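Local coordinates for carbonic anhydrase (Trichomonas vaginalis, PDB 6Y04), which probably catalyses the reversible hydration of carbon dioxide to hydrogencarbonate, using one zinc ion bound per subunit, at residues G64-W68 against I93-E97; M101-T106 against V134-P140. The contacts are given in a common frame with arbitrary orientation. Residues are numbered along the deposited sequence.

Interaction 1 (G64-W68 against I93-E97). With ZN (zinc ion), chain C.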
loop_
_atom_site.group_PDB
_atom_site.type_symbol
_atom_site.label_atom_id
_atom_site.label_comp_id
_atom_site.label_asym_id
_atom_site.label_seq_id
_atom_site.Cartn_x
_atom_site.Cartn_y
_atom_site.Cartn_z
ATOM N N GLY A 64 -7.786 4.832 1.203
ATOM C CA GLY A 64 -7.937 6.247 1.499
ATOM C C GLY A 64 -6.609 6.985 1.668
ATOM O O GLY A 64 -6.606 8.187 1.930
ATOM N N ASN A 65 -5.489 6.262 1.520
ATOM C CA ASN A 65 -4.148 6.840 1.475
ATOM C C ASN A 65 -3.947 7.903 2.561
ATOM O O ASN A 65 -3.415 8.983 2.290
ATOM C CB ASN A 65 -3.827 7.420 0.091
ATOM C CG ASN A 65 -4.885 8.382 -0.408
ATOM O OD1 ASN A 65 -5.873 7.964 -1.012
ATOM N ND2 ASN A 65 -4.698 9.666 -0.146
ATOM N N GLY A 66 -4.365 7.583 3.791
ATOM C CA GLY A 66 -4.422 8.576 4.850
ATOM C C GLY A 66 -3.302 8.407 5.872
ATOM O O GLY A 66 -2.953 7.288 6.255
ATOM N N ILE A 67 -2.729 9.544 6.277
ATOM C CA ILE A 67 -1.909 9.625 7.473
ATOM C C ILE A 67 -2.600 10.609 8.408
ATOM O O ILE A 67 -2.646 11.804 8.132
ATOM C CB ILE A 67 -0.466 10.070 7.144
ATOM C CG1 ILE A 67 0.203 9.161 6.109
ATOM C CG2 ILE A 67 0.371 10.206 8.407
ATOM C CD1 ILE A 67 -0.092 9.551 4.675
ATOM N N TRP A 68 -3.163 10.086 9.497
ATOM C CA TRP A 68 -3.824 10.924 10.480
ATOM C C TRP A 68 -2.973 11.017 11.744
ATOM O O TRP A 68 -3.231 11.859 12.603
ATOM C CB TRP A 68 -5.253 10.429 10.756
ATOM C CG TRP A 68 -5.384 8.949 10.974
ATOM C CD1 TRP A 68 -5.711 8.012 10.038
ATOM C CD2 TRP A 68 -5.208 8.225 12.211
ATOM N NE1 TRP A 68 -5.743 6.764 10.599
ATOM C CE2 TRP A 68 -5.444 6.859 11.931
ATOM C CE3 TRP A 68 -4.881 8.591 13.526
ATOM C CZ2 TRP A 68 -5.361 5.868 12.915
ATOM C CZ3 TRP A 68 -4.785 7.614 14.499
ATOM C CH2 TRP A 68 -5.025 6.269 14.191
ATOM N N ILE A 93 1.826 12.428 -1.899
ATOM C CA ILE A 93 0.596 11.817 -1.416
ATOM C C ILE A 93 -0.534 12.117 -2.398
ATOM O O ILE A 93 -0.878 13.275 -2.637
ATOM C CB ILE A 93 0.294 12.272 0.027
ATOM C CG1 ILE A 93 1.407 11.807 0.970
ATOM C CG2 ILE A 93 -1.072 11.778 0.483
ATOM C CD1 ILE A 93 1.603 12.709 2.152
ATOM N N MET A 94 -1.105 11.047 -2.965
ATOM C CA MET A 94 -2.033 11.173 -4.078
ATOM C C MET A 94 -3.366 10.500 -3.750
ATOM O O MET A 94 -3.484 9.272 -3.802
ATOM C CB MET A 94 -1.435 10.571 -5.350
ATOM C CG MET A 94 -2.370 10.651 -6.531
ATOM S SD MET A 94 -1.543 10.355 -8.089
ATOM C CE MET A 94 -1.173 8.609 -7.928
ATOM N N GLY A 95 -4.361 11.337 -3.425
ATOM C CA GLY A 95 -5.724 10.893 -3.204
ATOM C C GLY A 95 -6.512 10.876 -4.508
ATOM O O GLY A 95 -5.979 11.200 -5.566
ATOM N N HIS A 96 -7.788 10.492 -4.431
ATOM C CA HIS A 96 -8.596 10.410 -5.635
ATOM C C HIS A 96 -10.048 10.751 -5.330
ATOM O O HIS A 96 -10.526 10.526 -4.220
ATOM C CB HIS A 96 -8.448 9.033 -6.294
ATOM C CG HIS A 96 -9.086 7.922 -5.524
ATOM N ND1 HIS A 96 -10.266 7.336 -5.932
ATOM C CD2 HIS A 96 -8.728 7.297 -4.377
ATOM C CE1 HIS A 96 -10.604 6.393 -5.081
ATOM N NE2 HIS A 96 -9.684 6.350 -4.113
ATOM N N GLU A 97 -10.723 11.288 -6.354
ATOM C CA GLU A 97 -12.145 11.596 -6.330
ATOM C C GLU A 97 -12.918 10.281 -6.283
ATOM O O GLU A 97 -12.443 9.273 -6.799
ATOM C CB GLU A 97 -12.520 12.415 -7.570
ATOM C CG GLU A 97 -11.419 13.376 -8.010
ATOM C CD GLU A 97 -11.777 14.442 -9.032
ATOM O OE1 GLU A 97 -12.952 14.871 -9.051
ATOM O OE2 GLU A 97 -10.871 14.852 -9.801
HETATM ZN ZN ZN C . -9.952 5.340 -2.356
HETATM O O HOH W 1 -8.279 9.503 -1.777
HETATM O O HOH W 2 -11.332 3.895 -2.315
#
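The zinc site lies at one end of this contact, where strand 90-96 finishes at His96 and the loop 64-68 runs past it. His96 NE2 binds ZN at 2.0 Å, and water 2 is also 2.0 Å from ZN; Cys37 and Cys99 supply the other two ligands. Asn65 dominates the loop's share of the interface, losing 73 Å² to the strand out of 196 Å² summed over both sides. No direct hydrogen bond links the segments. Instead water 1 bridges them, donating to Asn65 OD1 (3.0 Å) and accepting from His96 N (2.9 Å), so the loop is tied to the backbone of a metal ligand. The amide of Asn65 lies close over the strand: Asn65 ND2 is 3.5 Å from Gly95 CA, and a CB modelled on Gly95 would also lie against Asn65 ND2, at 3.4 Å. Further from the metal the contact turns apolar, with Ile67 CD1 4.4 Å from Ile93 CD1. The strand itself is held by backbone hydrogen bonds on both flanks, from Met94 to Val35 and from Gly95 to Leu166 and Ile168. Two cysteines, one histidine and a water on zinc are the hallmark of the open active site of beta-class carbonic anhydrases.

Interaction 2 (M101-T106 against V134-P140)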
loop_
_atom_site.group_PDB
_atom_site.type_symbol
_atom_site.label_atom_id
_atom_site.label_comp_id
_atom_site.label_asym_id
_atom_site.label_seq_id
_atom_site.Cartn_x
_atom_site.Cartn_y
_atom_site.Cartn_z
ATOM N N MET A 101 -13.876 5.710 0.931
ATOM C CA MET A 101 -13.603 5.900 2.341
ATOM C C MET A 101 -14.418 7.077 2.863
ATOM O O MET A 101 -14.610 7.211 4.074
ATOM C CB MET A 101 -12.111 6.175 2.544
ATOM C CG MET A 101 -11.291 4.910 2.564
ATOM S SD MET A 101 -11.623 3.943 4.063
ATOM C CE MET A 101 -10.487 4.707 5.221
ATOM N N THR A 102 -14.878 7.918 1.926
ATOM C CA THR A 102 -15.757 9.044 2.203
ATOM C C THR A 102 -17.057 8.540 2.830
ATOM O O THR A 102 -17.412 8.960 3.932
ATOM C CB THR A 102 -16.029 9.862 0.932
ATOM O OG1 THR A 102 -14.854 9.916 0.123
ATOM C CG2 THR A 102 -16.504 11.269 1.221
ATOM N N HIS A 103 -17.741 7.629 2.118
ATOM C CA HIS A 103 -19.021 7.086 2.553
ATOM C C HIS A 103 -18.843 5.720 3.219
ATOM O O HIS A 103 -19.729 4.872 3.154
ATOM C CB HIS A 103 -20.056 7.099 1.413
ATOM C CG HIS A 103 -19.578 6.524 0.119
ATOM N ND1 HIS A 103 -19.245 7.324 -0.958
ATOM C CD2 HIS A 103 -19.388 5.248 -0.288
ATOM C CE1 HIS A 103 -18.865 6.569 -1.971
ATOM N NE2 HIS A 103 -18.939 5.288 -1.582
ATOM N N ALA A 104 -17.687 5.522 3.860
ATOM C CA ALA A 104 -17.473 4.414 4.774
ATOM C C ALA A 104 -17.431 4.971 6.193
ATOM O O ALA A 104 -16.818 5.998 6.454
ATOM C CB ALA A 104 -16.197 3.688 4.433
ATOM N N SER A 105 -18.112 4.287 7.107
ATOM C CA SER A 105 -18.211 4.732 8.485
ATOM C C SER A 105 -18.143 3.509 9.388
ATOM O O SER A 105 -18.239 2.386 8.902
ATOM C CB SER A 105 -19.485 5.501 8.702
ATOM O OG SER A 105 -20.604 4.643 8.584
ATOM N N THR A 106 -17.993 3.735 10.699
ATOM C CA THR A 106 -17.975 2.643 11.659
ATOM C C THR A 106 -19.348 1.978 11.704
ATOM O O THR A 106 -19.449 0.768 11.897
ATOM C CB THR A 106 -17.466 3.087 13.039
ATOM O OG1 THR A 106 -18.048 4.351 13.350
ATOM C CG2 THR A 106 -15.961 3.222 13.098
ATOM N N VAL A 134 -11.933 5.766 9.275
ATOM C CA VAL A 134 -13.057 5.786 8.347
ATOM C C VAL A 134 -13.956 7.000 8.580
ATOM O O VAL A 134 -14.499 7.547 7.620
ATOM C CB VAL A 134 -13.831 4.448 8.326
ATOM C CG1 VAL A 134 -12.940 3.302 7.853
ATOM C CG2 VAL A 134 -14.471 4.125 9.668
ATOM N N ASP A 135 -14.110 7.419 9.841
ATOM C CA ASP A 135 -15.018 8.507 10.164
ATOM C C ASP A 135 -14.335 9.856 9.954
ATOM O O ASP A 135 -14.980 10.819 9.544
ATOM C CB ASP A 135 -15.602 8.347 11.568
ATOM C CG ASP A 135 -16.540 7.163 11.689
ATOM O OD1 ASP A 135 -17.236 6.867 10.697
ATOM O OD2 ASP A 135 -16.565 6.549 12.773
ATOM N N ASP A 136 -13.026 9.906 10.230
ATOM C CA ASP A 136 -12.262 11.135 10.090
ATOM C C ASP A 136 -12.034 11.457 8.613
ATOM O O ASP A 136 -11.743 12.603 8.278
ATOM C CB ASP A 136 -10.998 11.120 10.957
ATOM C CG ASP A 136 -11.292 11.026 12.449
ATOM O OD1 ASP A 136 -12.462 11.246 12.830
ATOM O OD2 ASP A 136 -10.351 10.728 13.223
ATOM N N PHE A 137 -12.182 10.448 7.744
ATOM C CA PHE A 137 -12.107 10.640 6.300
ATOM C C PHE A 137 -13.364 11.360 5.800
ATOM O O PHE A 137 -14.373 10.728 5.482
ATOM C CB PHE A 137 -11.852 9.311 5.578
ATOM C CG PHE A 137 -11.379 9.453 4.152
ATOM C CD1 PHE A 137 -12.225 9.931 3.155
ATOM C CD2 PHE A 137 -10.087 9.094 3.793
ATOM C CE1 PHE A 137 -11.787 10.064 1.844
ATOM C CE2 PHE A 137 -9.651 9.219 2.479
ATOM C CZ PHE A 137 -10.501 9.704 1.508
ATOM N N LYS A 138 -13.275 12.692 5.720
ATOM C CA LYS A 138 -14.404 13.545 5.392
ATOM C C LYS A 138 -14.534 13.666 3.876
ATOM O O LYS A 138 -15.598 13.407 3.321
ATOM C CB LYS A 138 -14.217 14.936 6.014
ATOM C CG LYS A 138 -14.105 14.982 7.534
ATOM C CD LYS A 138 -15.367 14.529 8.242
ATOM C CE LYS A 138 -16.493 15.537 8.122
ATOM N NZ LYS A 138 -17.823 14.884 8.093
ATOM N N ASP A 139 -13.434 14.065 3.228
ATOM C CA ASP A 139 -13.409 14.452 1.826
ATOM C C ASP A 139 -12.013 14.152 1.275
ATOM O O ASP A 139 -11.024 14.327 1.991
ATOM C CB ASP A 139 -13.901 15.900 1.664
ATOM C CG ASP A 139 -13.210 16.716 0.579
ATOM O OD1 ASP A 139 -13.213 16.281 -0.589
ATOM O OD2 ASP A 139 -12.681 17.794 0.913
ATOM N N PRO A 140 -11.882 13.655 0.018
ATOM C CA PRO A 140 -10.573 13.351 -0.567
ATOM C C PRO A 140 -9.544 14.483 -0.524
ATOM O O PRO A 140 -8.386 14.237 -0.187
ATOM C CB PRO A 140 -10.903 12.958 -2.017
ATOM C CG PRO A 140 -12.322 12.433 -1.944
ATOM C CD PRO A 140 -12.986 13.299 -0.891
#
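Val134, Met101 and Thr102 bury most surface here, 92, 79 and 70 Å² of a total of 481 Å². Val134 points toward 101-106 and fits its side chain along the segment: CG1 of Val134 is 3.9 Å from Met101 CE, while its CG2 is 3.7 Å from Thr106 N and 3.8 Å from Thr106 CG2. Met101 also packs on Phe137 in a CH-pi contact, its CB 3.6 Å from the ring centroid and 7° off the normal, hence over the face. Thr102 places CG2 3.1 Å from Lys138 O, whereas its OG1 hydrogen-bonds to Cys99 O, a residue that binds zinc. The direct polar link across the segments is a fork at Asp135, whose OD1 accepts from Thr106 N (3.2 Å, 151°) and whose OD2 accepts from Thr106 OG1 (2.7 Å). Across the dimer interface, Met101 packs on Val81 of the second subunit. Both segments are connections between helices or strands: 101-106 leads from strand 90-96 into helix 106-115, with Ser105 as N-cap bonded to Ser108 N, and 134-140 joins helix 120-134 to helix 140-152, N-capped by Asp139.

In the fold
The two interactions follow one another along the chain, interaction 1 closing at Glu97 before interaction 2 opens at Met101. Their centres are about 11 Å apart, and they touch: Gly64 O is 3.3 Å from Phe137 CE2, His96 O is 3.3 Å from Pro140 CB, and Gly64 N is 3.8 Å from Met101 CG. The centre of interaction 1, which includes the inner strand 90-96, is about 7 Å from the centre of the chain and that of interaction 2 about 15 Å. Helix 140-152 connects them, starting in interaction 2 and packing against Asn65, Ile67 and Ile93. The contacts meet beside the zinc ligands: His96 in interaction 1, Cys99 between them touching Phe137, and the Met101 side chain about 5 Å from the zinc ion.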